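Long-range contacts in endo-1,4-beta-xylanase C (Paenibacillus barcinonensis, PDB 4XUP), which hydrolyses internal beta-1,4-xylosidic linkages of xylan, the chain described here being its N-terminal tandem of two CBM22 carbohydrate-binding modules: residues Asp88-Val93 and Tyr136-Asp141; Glu94-Asn99 and Gln129-Leu134; Arg213-His218 and Lys309-Val314; His218-Glu223 and Phe322-Val327. All coordinates share one frame; numbering follows the deposited sequence.

Overall arrangement
The four contacts fall into two pairs, one in each carbohydrate-binding module. Contacts 1 and 2 follow each other along the same pair of strands, 87-96 and 132-139, of the first module; their centres are 18 Å apart, and Val93 CG1 meets Leu133 CD2 at 3.9 Å where they join. Contacts 3 and 4 belong to the second module, with centres 17 Å apart. They share His218 and also touch through Arg213 NE and Phe322 CE2, 3.6 Å apart. Contact 4 includes Asp325 of a calcium site, while the side chain of Leu137 in contact 1 lies about 13 Å from a calcium ion. Between modules, the centres of contacts 1 and 4 are 45 Å apart.

Contact 1 of 4, residues Asp88-Val93 and Tyr136-Asp141; sequences DLKFTV and YLESTD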
loop_
_atom_site.group_PDB
_atom_site.type_symbol
_atom_site.label_atom_id
_atom_site.label_comp_id
_atom_site.label_asym_id
_atom_site.label_seq_id
_atom_site.Cartn_x
_atom_site.Cartn_y
_atom_site.Cartn_z
ATOM N N ASP A 88 28.693 -3.830 -9.606
ATOM C CA ASP A 88 27.387 -3.814 -8.935
ATOM C C ASP A 88 26.629 -2.485 -9.200
ATOM O O ASP A 88 27.147 -1.399 -8.968
ATOM C CB ASP A 88 27.547 -4.090 -7.450
ATOM C CG ASP A 88 27.985 -5.560 -7.150
ATOM O OD1 ASP A 88 28.515 -6.298 -8.034
ATOM O OD2 ASP A 88 27.802 -5.997 -5.995
ATOM N N LEU A 89 25.416 -2.616 -9.716
ATOM C CA LEU A 89 24.536 -1.489 -10.058
ATOM C C LEU A 89 23.221 -1.460 -9.283
ATOM O O LEU A 89 22.629 -2.480 -8.998
ATOM C CB LEU A 89 24.136 -1.497 -11.529
ATOM C CG LEU A 89 25.056 -0.717 -12.455
ATOM C CD1 LEU A 89 26.444 -1.320 -12.379
ATOM C CD2 LEU A 89 24.570 -0.725 -13.896
ATOM N N LYS A 90 22.762 -0.256 -9.001
ATOM C CA LYS A 90 21.479 -0.043 -8.352
ATOM C C LYS A 90 20.894 1.346 -8.644
ATOM O O LYS A 90 21.602 2.305 -8.960
ATOM C CB LYS A 90 21.539 -0.258 -6.851
ATOM C CG LYS A 90 22.303 0.800 -6.114
ATOM C CD LYS A 90 22.398 0.479 -4.635
ATOM C CE LYS A 90 23.009 1.634 -3.884
ATOM N NZ LYS A 90 23.040 1.466 -2.425
ATOM N N PHE A 91 19.588 1.405 -8.482
ATOM C CA PHE A 91 18.845 2.629 -8.511
ATOM C C PHE A 91 18.781 3.218 -7.095
ATOM O O PHE A 91 18.528 2.516 -6.103
ATOM C CB PHE A 91 17.429 2.434 -8.988
ATOM C CG PHE A 91 17.316 2.236 -10.464
ATOM C CD1 PHE A 91 17.693 3.253 -11.358
ATOM C CD2 PHE A 91 16.810 1.053 -10.985
ATOM C CE1 PHE A 91 17.557 3.097 -12.729
ATOM C CE2 PHE A 91 16.681 0.894 -12.355
ATOM C CZ PHE A 91 17.062 1.906 -13.230
ATOM N N THR A 92 19.005 4.520 -7.042
ATOM C CA THR A 92 18.930 5.299 -5.820
ATOM C C THR A 92 18.117 6.535 -6.092
ATOM O O THR A 92 18.200 7.135 -7.144
ATOM C CB THR A 92 20.326 5.722 -5.325
ATOM O OG1 THR A 92 21.103 4.559 -5.023
ATOM C CG2 THR A 92 20.243 6.567 -4.041
ATOM N N VAL A 93 17.381 6.949 -5.082
ATOM C CA VAL A 93 16.682 8.242 -5.096
ATOM C C VAL A 93 17.295 9.196 -4.087
ATOM O O VAL A 93 17.271 8.970 -2.876
ATOM C CB VAL A 93 15.173 8.104 -4.811
ATOM C CG1 VAL A 93 14.500 9.462 -4.802
ATOM C CG2 VAL A 93 14.529 7.206 -5.859
ATOM N N TYR A 136 18.680 8.159 -9.704
ATOM C CA TYR A 136 19.899 7.926 -10.420
ATOM C C TYR A 136 20.354 6.464 -10.372
ATOM O O TYR A 136 20.012 5.714 -9.466
ATOM C CB TYR A 136 21.015 8.867 -10.016
ATOM C CG TYR A 136 21.555 8.769 -8.603
ATOM C CD1 TYR A 136 20.841 9.261 -7.538
ATOM C CD2 TYR A 136 22.846 8.291 -8.361
ATOM C CE1 TYR A 136 21.370 9.238 -6.249
ATOM C CE2 TYR A 136 23.382 8.231 -7.076
ATOM C CZ TYR A 136 22.649 8.726 -6.020
ATOM O OH TYR A 136 23.187 8.717 -4.748
ATOM N N LEU A 137 21.129 6.114 -11.381
ATOM C CA LEU A 137 21.674 4.784 -11.548
ATOM C C LEU A 137 23.167 4.775 -11.242
ATOM O O LEU A 137 23.974 5.343 -11.964
ATOM C CB LEU A 137 21.427 4.279 -12.954
ATOM C CG LEU A 137 21.987 2.889 -13.282
ATOM C CD1 LEU A 137 21.357 1.801 -12.423
ATOM C CD2 LEU A 137 21.782 2.575 -14.761
ATOM N N GLU A 138 23.505 4.045 -10.204
ATOM C CA GLU A 138 24.768 4.160 -9.499
ATOM C C GLU A 138 25.528 2.858 -9.481
ATOM O O GLU A 138 24.929 1.800 -9.387
ATOM C CB GLU A 138 24.418 4.414 -8.007
ATOM C CG GLU A 138 25.365 5.269 -7.221
ATOM C CD GLU A 138 24.911 5.498 -5.785
ATOM O OE1 GLU A 138 23.751 5.166 -5.403
ATOM O OE2 GLU A 138 25.733 6.059 -5.026
ATOM N N SER A 139 26.849 2.949 -9.423
ATOM C CA SER A 139 27.674 1.803 -9.090
ATOM C C SER A 139 28.734 2.111 -8.066
ATOM O O SER A 139 29.328 3.187 -8.084
ATOM C CB SER A 139 28.373 1.256 -10.330
ATOM O OG SER A 139 29.195 0.149 -9.972
ATOM N N THR A 140 29.011 1.138 -7.212
ATOM C CA THR A 140 30.133 1.270 -6.217
ATOM C C THR A 140 31.497 1.323 -6.918
ATOM O O THR A 140 32.428 1.936 -6.433
ATOM C CB THR A 140 30.160 0.159 -5.155
ATOM O OG1 THR A 140 30.048 -1.128 -5.789
ATOM C CG2 THR A 140 28.996 0.364 -4.198
ATOM N N ASP A 141 31.571 0.672 -8.078
ATOM C CA ASP A 141 32.709 0.828 -8.989
ATOM C C ASP A 141 32.601 2.223 -9.630
ATOM O O ASP A 141 31.787 2.466 -10.515
ATOM C CB ASP A 141 32.771 -0.272 -10.058
ATOM C CG ASP A 141 33.975 -0.124 -11.005
ATOM O OD1 ASP A 141 34.698 0.899 -10.951
ATOM O OD2 ASP A 141 34.184 -1.022 -11.839
#
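Thr92 and Tyr136 form an antiparallel hydrogen-bonded pair, and their side chains rise side by side from the same face of the sheet. Thr92 CB lies over one face of the Tyr136 ring, 4.0 Å from its centroid and displaced toward the rim, in a CH-pi contact. From CB the threonine branches. Its methyl CG2 leans on the outer part of the ring, 3.6 Å from Tyr136 CE1, and reaches along to the phenol oxygen. Its hydroxyl OG1 turns to the other neighbour and donates to Glu138 OE1 at 2.7 Å, meeting that oxygen nearly in line with its C-O bond. With chi1 at -62°, OG1 stands beside the backbone N and CG2 is anti to it, which divides the two branches between carboxylate and ring. The tyrosine ring also makes a cation-pi contact with Arg27.

Lys90 and Glu138 are the second hydrogen-bonded pair; Lys90 N reaches Glu138 O at 3.0 Å and Glu138 N returns to Lys90 O at 2.9 Å. Past them, Ser139 OG donates to Asp88 O at 2.8 Å from above the carbonyl plane. On the opposite face, Leu137 CD1 sits over the Phe91 ring, 4.2 Å from its centroid, and also meets Leu89 CD2. Phe91 and Leu137 touch Leu121 of strand 119-125 in the other sheet, so this side belongs to the core of the beta-sandwich. The face carrying Tyr136 and Glu138 is probably part of the concave xylan-binding surface, as in related CBM22 modules with their beta-jelly-roll fold.

Contact 2 of 4, residues Glu94-Asn99 and Gln129-Leu134; sequences ERRDGN and QGSSLL. Unlike the reference sequence in segment 94-99: Gly98 (reference Arg).
Glu94 and Leu134 exchange backbone hydrogen bonds where strands 94-96 and 132-134 run antiparallel, at 173° and 4.8 Å between axes, within a sheet of the first module's beta-sandwich. Glu94 N to Leu134 O measures 2.7 Å and Leu134 N to Glu94 O 2.8 Å. Further on the pairing becomes irregular: Arg96 N bonds to Ser132 O at 3.1 Å, but Arg96 O accepts from Ser131 N at 2.8 Å, so two successive serines serve one arginine as the strands give way to loops.

Among the side chains, Glu94 and Leu134 lie alongside each other on one face, with OE1 of the glutamate 4.0 Å from CD2 of the leucine; Glu94 OE2 has its main partners in Tyr104 and Arg27. The extended Arg96 chain runs past Ser132 OG. In the following loop an Asx turn forms, Asp97 OD1 accepting from Asn99 N at 3.0 Å. Arg95 leaves from the other face, beside Leu133, and forms a salt bridge through NE with Asp105. A bend at chi3 (53°) swings its guanidinium toward Gln129, where Arg95 NH1 donates to Gln129 O at 2.9 Å, nearly in line with the C=O bond.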
loop_
_atom_site.group_PDB
_atom_site.type_symbol
_atom_site.label_atom_id
_atom_site.label_comp_id
_atom_site.label_asym_id
_atom_site.label_seq_id
_atom_site.Cartn_x
_atom_site.Cartn_y
_atom_site.Cartn_z
ATOM N N GLU A 94 17.807 10.284 -4.612
ATOM C CA GLU A 94 18.222 11.434 -3.794
ATOM C C GLU A 94 17.021 12.265 -3.544
ATOM O O GLU A 94 16.398 12.781 -4.471
ATOM C CB GLU A 94 19.259 12.312 -4.491
ATOM C CG GLU A 94 19.868 13.404 -3.622
ATOM C CD GLU A 94 20.929 14.200 -4.363
ATOM O OE1 GLU A 94 20.520 15.023 -5.243
ATOM O OE2 GLU A 94 22.152 13.995 -4.073
ATOM N N ARG A 95 16.744 12.452 -2.270
ATOM C CA ARG A 95 15.533 13.159 -1.832
ATOM C C ARG A 95 15.858 14.289 -0.869
ATOM O O ARG A 95 16.648 14.148 0.078
ATOM C CB ARG A 95 14.565 12.170 -1.144
ATOM C CG ARG A 95 13.311 12.804 -0.543
ATOM C CD ARG A 95 12.312 11.750 -0.113
ATOM N NE ARG A 95 12.964 10.791 0.768
ATOM C CZ ARG A 95 13.106 10.920 2.093
ATOM N NH1 ARG A 95 12.594 11.958 2.745
ATOM N NH2 ARG A 95 13.751 9.983 2.772
ATOM N N ARG A 96 15.235 15.416 -1.119
ATOM C CA ARG A 96 15.283 16.522 -0.166
ATOM C C ARG A 96 14.133 16.358 0.793
ATOM O O ARG A 96 12.967 16.510 0.400
ATOM C CB ARG A 96 15.195 17.872 -0.877
ATOM C CG ARG A 96 16.528 18.529 -1.129
ATOM C CD ARG A 96 16.342 19.868 -1.811
ATOM N NE ARG A 96 17.483 20.201 -2.665
ATOM C CZ ARG A 96 17.561 21.334 -3.352
ATOM N NH1 ARG A 96 16.577 22.248 -3.276
ATOM N NH2 ARG A 96 18.621 21.578 -4.103
ATOM N N ASP A 97 14.470 16.134 2.056
ATOM C CA ASP A 97 13.448 15.894 3.097
ATOM C C ASP A 97 12.706 17.196 3.469
ATOM O O ASP A 97 12.854 18.256 2.825
ATOM C CB ASP A 97 13.980 15.112 4.332
ATOM C CG ASP A 97 14.843 15.945 5.271
ATOM O OD1 ASP A 97 14.812 17.186 5.230
ATOM O OD2 ASP A 97 15.571 15.323 6.062
ATOM N N GLY A 98 11.856 17.073 4.479
ATOM C CA GLY A 98 10.910 18.147 4.865
ATOM C C GLY A 98 11.580 19.454 5.235
ATOM O O GLY A 98 10.993 20.537 5.037
ATOM N N ASN A 99 12.794 19.341 5.775
ATOM C CA ASN A 99 13.593 20.515 6.172
ATOM C C ASN A 99 14.810 20.750 5.274
ATOM O O ASN A 99 15.759 21.405 5.660
ATOM C CB ASN A 99 13.936 20.525 7.673
ATOM C CG ASN A 99 14.592 19.274 8.138
ATOM O OD1 ASN A 99 15.663 18.953 7.660
ATOM N ND2 ASN A 99 13.988 18.571 9.113
ATOM N N GLN A 129 7.770 12.434 3.002
ATOM C CA GLN A 129 8.075 13.879 3.022
ATOM C C GLN A 129 9.216 14.239 2.139
ATOM O O GLN A 129 10.290 13.649 2.228
ATOM C CB GLN A 129 8.415 14.379 4.415
ATOM C CG GLN A 129 7.248 15.156 4.980
ATOM C CD GLN A 129 7.702 16.325 5.796
ATOM O OE1 GLN A 129 7.598 17.474 5.366
ATOM N NE2 GLN A 129 8.196 16.041 7.005
ATOM N N GLY A 130 8.977 15.212 1.289
ATOM C CA GLY A 130 10.017 15.684 0.418
ATOM C C GLY A 130 9.676 16.703 -0.629
ATOM O O GLY A 130 8.530 16.874 -1.031
ATOM N N SER A 131 10.710 17.425 -1.014
ATOM C CA SER A 131 10.539 18.654 -1.810
ATOM C C SER A 131 10.991 18.395 -3.230
ATOM O O SER A 131 10.369 18.875 -4.186
ATOM C CB SER A 131 11.259 19.866 -1.200
ATOM O OG SER A 131 12.610 19.574 -0.970
ATOM N N SER A 132 12.067 17.641 -3.380
ATOM C CA SER A 132 12.565 17.258 -4.716
ATOM C C SER A 132 13.021 15.813 -4.680
ATOM O O SER A 132 13.383 15.281 -3.618
ATOM C CB SER A 132 13.732 18.131 -5.135
ATOM O OG SER A 132 14.913 17.755 -4.452
ATOM N N LEU A 133 12.919 15.175 -5.832
ATOM C CA LEU A 133 13.318 13.768 -5.986
ATOM C C LEU A 133 14.117 13.574 -7.250
ATOM O O LEU A 133 13.689 13.928 -8.354
ATOM C CB LEU A 133 12.143 12.802 -5.998
ATOM C CG LEU A 133 11.735 12.419 -4.576
ATOM C CD1 LEU A 133 10.918 13.576 -4.062
ATOM C CD2 LEU A 133 10.946 11.134 -4.470
ATOM N N LEU A 134 15.272 12.973 -7.048
ATOM C CA LEU A 134 16.190 12.685 -8.114
ATOM C C LEU A 134 16.593 11.211 -8.135
ATOM O O LEU A 134 17.260 10.724 -7.250
ATOM C CB LEU A 134 17.418 13.568 -8.035
ATOM C CG LEU A 134 18.327 13.345 -9.254
ATOM C CD1 LEU A 134 17.829 14.085 -10.488
ATOM C CD2 LEU A 134 19.777 13.728 -8.958
#

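Contact 3 of 4, residues Arg213-His218 and Lys309-Val314; sequences RSETYH and KQSSEV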
loop_
_atom_site.group_PDB
_atom_site.type_symbol
_atom_site.label_atom_id
_atom_site.label_comp_id
_atom_site.label_asym_id
_atom_site.label_seq_id
_atom_site.Cartn_x
_atom_site.Cartn_y
_atom_site.Cartn_z
ATOM N N ARG A 213 -27.854 -11.237 4.544
ATOM C CA ARG A 213 -27.721 -11.706 5.915
ATOM C C ARG A 213 -28.976 -12.470 6.264
ATOM O O ARG A 213 -30.072 -12.084 5.851
ATOM C CB ARG A 213 -27.489 -10.550 6.898
ATOM C CG ARG A 213 -26.214 -9.760 6.611
ATOM C CD ARG A 213 -26.093 -8.518 7.472
ATOM N NE ARG A 213 -25.894 -8.847 8.887
ATOM C CZ ARG A 213 -26.720 -8.522 9.892
ATOM N NH1 ARG A 213 -27.817 -7.792 9.697
ATOM N NH2 ARG A 213 -26.424 -8.904 11.126
ATOM N N SER A 214 -28.781 -13.594 6.941
ATOM C CA SER A 214 -29.854 -14.491 7.422
ATOM C C SER A 214 -29.673 -14.914 8.866
ATOM O O SER A 214 -30.489 -15.659 9.420
ATOM C CB SER A 214 -29.987 -15.771 6.561
ATOM O OG SER A 214 -28.844 -16.592 6.668
ATOM N N GLU A 215 -28.625 -14.416 9.481
ATOM C CA GLU A 215 -28.354 -14.660 10.911
ATOM C C GLU A 215 -27.779 -13.382 11.502
ATOM O O GLU A 215 -27.258 -12.522 10.794
ATOM C CB GLU A 215 -27.369 -15.793 11.105
ATOM C CG GLU A 215 -27.801 -17.135 10.523
ATOM C CD GLU A 215 -28.902 -17.833 11.307
ATOM O OE1 GLU A 215 -29.306 -17.356 12.398
ATOM O OE2 GLU A 215 -29.393 -18.879 10.820
ATOM N N THR A 216 -27.919 -13.221 12.799
ATOM C CA THR A 216 -27.517 -11.957 13.460
ATOM C C THR A 216 -25.969 -11.781 13.475
ATOM O O THR A 216 -25.425 -10.684 13.312
ATOM C CB THR A 216 -28.152 -11.979 14.875
ATOM O OG1 THR A 216 -28.417 -10.665 15.340
ATOM C CG2 THR A 216 -27.305 -12.760 15.864
ATOM N N TYR A 217 -25.296 -12.918 13.646
ATOM C CA TYR A 217 -23.834 -13.034 13.661
ATOM C C TYR A 217 -23.174 -12.799 12.276
ATOM O O TYR A 217 -21.962 -12.640 12.178
ATOM C CB TYR A 217 -23.396 -14.380 14.248
ATOM C CG TYR A 217 -23.739 -15.623 13.449
ATOM C CD1 TYR A 217 -22.873 -16.109 12.464
ATOM C CD2 TYR A 217 -24.907 -16.349 13.706
ATOM C CE1 TYR A 217 -23.170 -17.257 11.733
ATOM C CE2 TYR A 217 -25.216 -17.499 12.982
ATOM C CZ TYR A 217 -24.342 -17.950 11.998
ATOM O OH TYR A 217 -24.652 -19.068 11.242
ATOM N N HIS A 218 -23.980 -12.780 11.226
ATOM C CA HIS A 218 -23.508 -12.446 9.895
ATOM C C HIS A 218 -23.067 -10.987 9.807
ATOM O O HIS A 218 -23.807 -10.052 10.132
ATOM C CB HIS A 218 -24.563 -12.710 8.820
ATOM C CG HIS A 218 -24.822 -14.169 8.592
ATOM N ND1 HIS A 218 -25.866 -14.622 7.820
ATOM C CD2 HIS A 218 -24.159 -15.272 8.993
ATOM C CE1 HIS A 218 -25.850 -15.941 7.771
ATOM N NE2 HIS A 218 -24.815 -16.361 8.469
ATOM N N LYS A 309 -29.421 -13.076 18.622
ATOM C CA LYS A 309 -30.662 -13.826 18.875
ATOM C C LYS A 309 -30.529 -15.221 18.291
ATOM O O LYS A 309 -29.793 -15.430 17.326
ATOM C CB LYS A 309 -31.877 -13.208 18.179
ATOM C CG LYS A 309 -32.230 -11.782 18.525
ATOM C CD LYS A 309 -33.193 -11.261 17.463
ATOM C CE LYS A 309 -34.221 -10.282 17.994
ATOM N NZ LYS A 309 -33.565 -9.048 18.481
ATOM N N GLN A 310 -31.310 -16.149 18.829
ATOM C CA GLN A 310 -31.380 -17.525 18.287
ATOM C C GLN A 310 -32.130 -17.536 16.949
ATOM O O GLN A 310 -32.990 -16.684 16.731
ATOM C CB GLN A 310 -32.043 -18.471 19.303
ATOM C CG GLN A 310 -31.910 -19.979 19.023
ATOM C CD GLN A 310 -30.443 -20.410 18.806
ATOM O OE1 GLN A 310 -29.715 -20.351 19.773
ATOM N NE2 GLN A 310 -30.001 -20.841 17.570
ATOM N N SER A 311 -31.756 -18.471 16.066
ATOM C CA SER A 311 -32.319 -18.578 14.687
ATOM C C SER A 311 -33.841 -18.475 14.624
ATOM O O SER A 311 -34.380 -17.738 13.797
ATOM C CB SER A 311 -31.910 -19.879 14.003
ATOM O OG SER A 311 -30.588 -19.792 13.521
ATOM N N SER A 312 -34.511 -19.208 15.514
ATOM C CA SER A 312 -35.997 -19.214 15.610
ATOM C C SER A 312 -36.625 -17.810 15.824
ATOM O O SER A 312 -37.688 -17.505 15.277
ATOM C CB SER A 312 -36.478 -20.190 16.690
ATOM O OG SER A 312 -35.836 -19.971 17.938
ATOM N N GLU A 313 -35.939 -16.961 16.581
ATOM C CA GLU A 313 -36.398 -15.588 16.861
ATOM C C GLU A 313 -35.877 -14.478 15.890
ATOM O O GLU A 313 -36.112 -13.264 16.091
ATOM C CB GLU A 313 -36.039 -15.264 18.308
ATOM C CG GLU A 313 -36.773 -14.040 18.864
ATOM C CD GLU A 313 -36.292 -13.630 20.255
ATOM O OE1 GLU A 313 -36.905 -12.699 20.821
ATOM O OE2 GLU A 313 -35.307 -14.234 20.779
ATOM N N VAL A 314 -35.212 -14.900 14.825
ATOM C CA VAL A 314 -34.574 -13.961 13.875
ATOM C C VAL A 314 -35.598 -13.364 12.915
ATOM O O VAL A 314 -36.219 -14.086 12.143
ATOM C CB VAL A 314 -33.458 -14.626 13.029
ATOM C CG1 VAL A 314 -33.025 -13.736 11.866
ATOM C CG2 VAL A 314 -32.258 -14.945 13.889
#
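Glu215 and Ser311 make the polar link between two loops. Ser311 OG donates to Glu215 OE1 at 3.0 Å, reaching it on the syn side and 20° out of the carboxylate plane; Glu215 OE2 is almost as near, 3.1 Å from Ser311 OG. In the glutamate, chi1 (-59°) sets CG beside the backbone N, and a single bend at chi2 (-73°) turns the carboxylate to the serine.

The other contacts are van der Waals touches of methyl groups on polar atoms. Val314 packs beside the bond, with CG1 4.0 Å from Ser214 O and CG2 4.1 Å from Glu215 OE1. Away from it, Thr216 turns its methyl CG2 to Lys309 N at 3.5 Å, whereas its hydroxyl is engaged by Pro307 O and Thr306 OG1.

Each loop also has contacts of its own. Ser214 N donates almost straight to His218 ND1 at 3.2 Å, and Glu215 CB packs over the centre of the imidazole. Residues 311-313 form a short 3-10 turn, with Val314 N bonded to Ser311 O. Loop meets loop here at the surface of the second module's beta-sandwich, joining the connection between strands 206-211 and 221-223 to that between strands 297-305 and 322-331.

Contact 4 of 4, residues His218-Glu223 and Phe322-Val327; sequences HGPLVE and FYVDDV. With CA (calcium ion), chain H.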
loop_
_atom_site.group_PDB
_atom_site.type_symbol
_atom_site.label_atom_id
_atom_site.label_comp_id
_atom_site.label_asym_id
_atom_site.label_seq_id
_atom_site.Cartn_x
_atom_site.Cartn_y
_atom_site.Cartn_z
ATOM N N HIS A 218 -23.980 -12.780 11.226
ATOM C CA HIS A 218 -23.508 -12.446 9.895
ATOM C C HIS A 218 -23.067 -10.987 9.807
ATOM O O HIS A 218 -23.807 -10.052 10.132
ATOM C CB HIS A 218 -24.563 -12.710 8.820
ATOM C CG HIS A 218 -24.822 -14.169 8.592
ATOM N ND1 HIS A 218 -25.866 -14.622 7.820
ATOM C CD2 HIS A 218 -24.159 -15.272 8.993
ATOM C CE1 HIS A 218 -25.850 -15.941 7.771
ATOM N NE2 HIS A 218 -24.815 -16.361 8.469
ATOM N N GLY A 219 -21.869 -10.810 9.283
ATOM C CA GLY A 219 -21.277 -9.479 9.107
ATOM C C GLY A 219 -19.846 -9.553 8.627
ATOM O O GLY A 219 -19.297 -10.642 8.521
ATOM N N PRO A 220 -19.255 -8.399 8.283
ATOM C CA PRO A 220 -17.934 -8.394 7.710
ATOM C C PRO A 220 -16.853 -8.583 8.777
ATOM O O PRO A 220 -16.940 -8.022 9.869
ATOM C CB PRO A 220 -17.833 -7.009 7.100
ATOM C CG PRO A 220 -18.595 -6.158 8.039
ATOM C CD PRO A 220 -19.711 -7.029 8.564
ATOM N N LEU A 221 -15.859 -9.386 8.423
ATOM C CA LEU A 221 -14.820 -9.811 9.346
ATOM C C LEU A 221 -13.476 -9.658 8.663
ATOM O O LEU A 221 -13.316 -9.981 7.481
ATOM C CB LEU A 221 -15.043 -11.260 9.825
ATOM C CG LEU A 221 -14.035 -11.863 10.839
ATOM C CD1 LEU A 221 -14.697 -12.851 11.787
ATOM C CD2 LEU A 221 -12.844 -12.530 10.152
ATOM N N VAL A 222 -12.494 -9.252 9.443
ATOM C CA VAL A 222 -11.109 -9.240 8.969
ATOM C C VAL A 222 -10.097 -9.575 10.058
ATOM O O VAL A 222 -10.194 -9.098 11.200
ATOM C CB VAL A 222 -10.742 -7.915 8.316
ATOM C CG1 VAL A 222 -10.772 -6.770 9.309
ATOM C CG2 VAL A 222 -9.377 -8.021 7.615
ATOM N N GLU A 223 -9.132 -10.406 9.672
ATOM C CA GLU A 223 -7.991 -10.779 10.543
ATOM C C GLU A 223 -7.071 -9.568 10.692
ATOM O O GLU A 223 -6.668 -8.970 9.689
ATOM C CB GLU A 223 -7.209 -11.974 9.985
ATOM C CG GLU A 223 -5.943 -12.353 10.761
ATOM C CD GLU A 223 -6.213 -13.111 12.052
ATOM O OE1 GLU A 223 -6.833 -14.210 11.990
ATOM O OE2 GLU A 223 -5.758 -12.632 13.120
ATOM N N PHE A 322 -25.981 -3.786 5.887
ATOM C CA PHE A 322 -25.305 -2.571 6.307
ATOM C C PHE A 322 -23.921 -2.394 5.706
ATOM O O PHE A 322 -23.279 -3.331 5.203
ATOM C CB PHE A 322 -25.258 -2.487 7.827
ATOM C CG PHE A 322 -24.426 -3.541 8.466
ATOM C CD1 PHE A 322 -23.068 -3.339 8.673
ATOM C CD2 PHE A 322 -25.004 -4.728 8.907
ATOM C CE1 PHE A 322 -22.290 -4.312 9.292
ATOM C CE2 PHE A 322 -24.237 -5.713 9.536
ATOM C CZ PHE A 322 -22.873 -5.507 9.721
ATOM N N TYR A 323 -23.468 -1.157 5.810
ATOM C CA TYR A 323 -22.213 -0.715 5.216
ATOM C C TYR A 323 -21.238 -0.386 6.326
ATOM O O TYR A 323 -21.611 0.054 7.411
ATOM C CB TYR A 323 -22.390 0.516 4.335
ATOM C CG TYR A 323 -23.458 0.391 3.274
ATOM C CD1 TYR A 323 -24.790 0.608 3.572
ATOM C CD2 TYR A 323 -23.130 0.083 1.951
ATOM C CE1 TYR A 323 -25.771 0.493 2.587
ATOM C CE2 TYR A 323 -24.096 -0.030 0.962
ATOM C CZ TYR A 323 -25.412 0.166 1.279
ATOM O OH TYR A 323 -26.362 0.045 0.295
ATOM N N VAL A 324 -19.982 -0.653 6.041
ATOM C CA VAL A 324 -18.886 -0.291 6.897
ATOM C C VAL A 324 -17.831 0.441 6.081
ATOM O O VAL A 324 -17.673 0.211 4.894
ATOM C CB VAL A 324 -18.356 -1.570 7.503
ATOM C CG1 VAL A 324 -16.943 -1.440 8.018
ATOM C CG2 VAL A 324 -19.290 -1.984 8.600
ATOM N N ASP A 325 -17.142 1.365 6.740
ATOM C CA ASP A 325 -16.137 2.263 6.087
ATOM C C ASP A 325 -15.211 2.895 7.109
ATOM O O ASP A 325 -15.472 2.822 8.316
ATOM C CB ASP A 325 -16.840 3.381 5.309
ATOM C CG ASP A 325 -15.947 4.055 4.267
ATOM O OD1 ASP A 325 -14.767 3.693 4.104
ATOM O OD2 ASP A 325 -16.440 4.967 3.598
ATOM N N ASP A 326 -14.111 3.455 6.606
ATOM C CA ASP A 326 -13.044 4.138 7.417
ATOM C C ASP A 326 -12.701 3.357 8.693
ATOM O O ASP A 326 -12.797 3.844 9.828
ATOM C CB ASP A 326 -13.398 5.596 7.701
ATOM C CG ASP A 326 -13.426 6.447 6.421
ATOM O OD1 ASP A 326 -12.884 6.023 5.366
ATOM O OD2 ASP A 326 -13.979 7.569 6.467
ATOM N N VAL A 327 -12.364 2.099 8.451
ATOM C CA VAL A 327 -11.969 1.158 9.504
ATOM C C VAL A 327 -10.536 1.467 9.843
ATOM O O VAL A 327 -9.706 1.587 8.957
ATOM C CB VAL A 327 -12.022 -0.318 9.067
ATOM C CG1 VAL A 327 -11.593 -1.244 10.197
ATOM C CG2 VAL A 327 -13.417 -0.687 8.631
HETATM CA CA CA H . -14.641 4.876 1.960
#
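His218 O, which lies at the edge of the Phe322 ring, is gripped side-on by NE and NH2 of Arg213 where the two facing sheets of the second module's beta-sandwich come together. NE approaches the oxygen from above the carbonyl plane and NH2 within it. From the ring, Phe322 CE2 comes to 4.4 Å of His218 O, near enough to pack beside the bonded carbonyl.

Strand 221-223 belongs to one sheet and strand 322-331 to the other, and the rest of the contact is apolar packing in the core between them, with no hydrogen bond passing from segment to segment. Phe322 holds CG between its backbone N and carbonyl carbon (chi1 66°), and the CZ-CE1 end of its ring reaches Pro220. There Pro220 CD is 3.7 Å from Phe322 CZ and 3.8 Å from Phe322 CE1, the two side chains meeting at a slant. The adjoining Gly219 CA is 4.3 Å from Phe322 CZ. Farther along the strand, Val324 points toward the proline, and its CG2 lies 4.3 Å from Pro220 CG. That same methyl is at the edge of the Phe322 ring, in its plane, so valine and phenylalanine together receive the proline.

Beyond the valine, Asp325 faces a calcium ion, and Asp326 and Val327 form a G1 beta bulge opposite strand 172-176. Asp177, Glu179, Ser204 and Arg206 supply the other protein ligands, while the Asp325 carboxylate binds in bidentate fashion, OD1 at 2.5 Å and OD2 at 2.4 Å from the calcium ion.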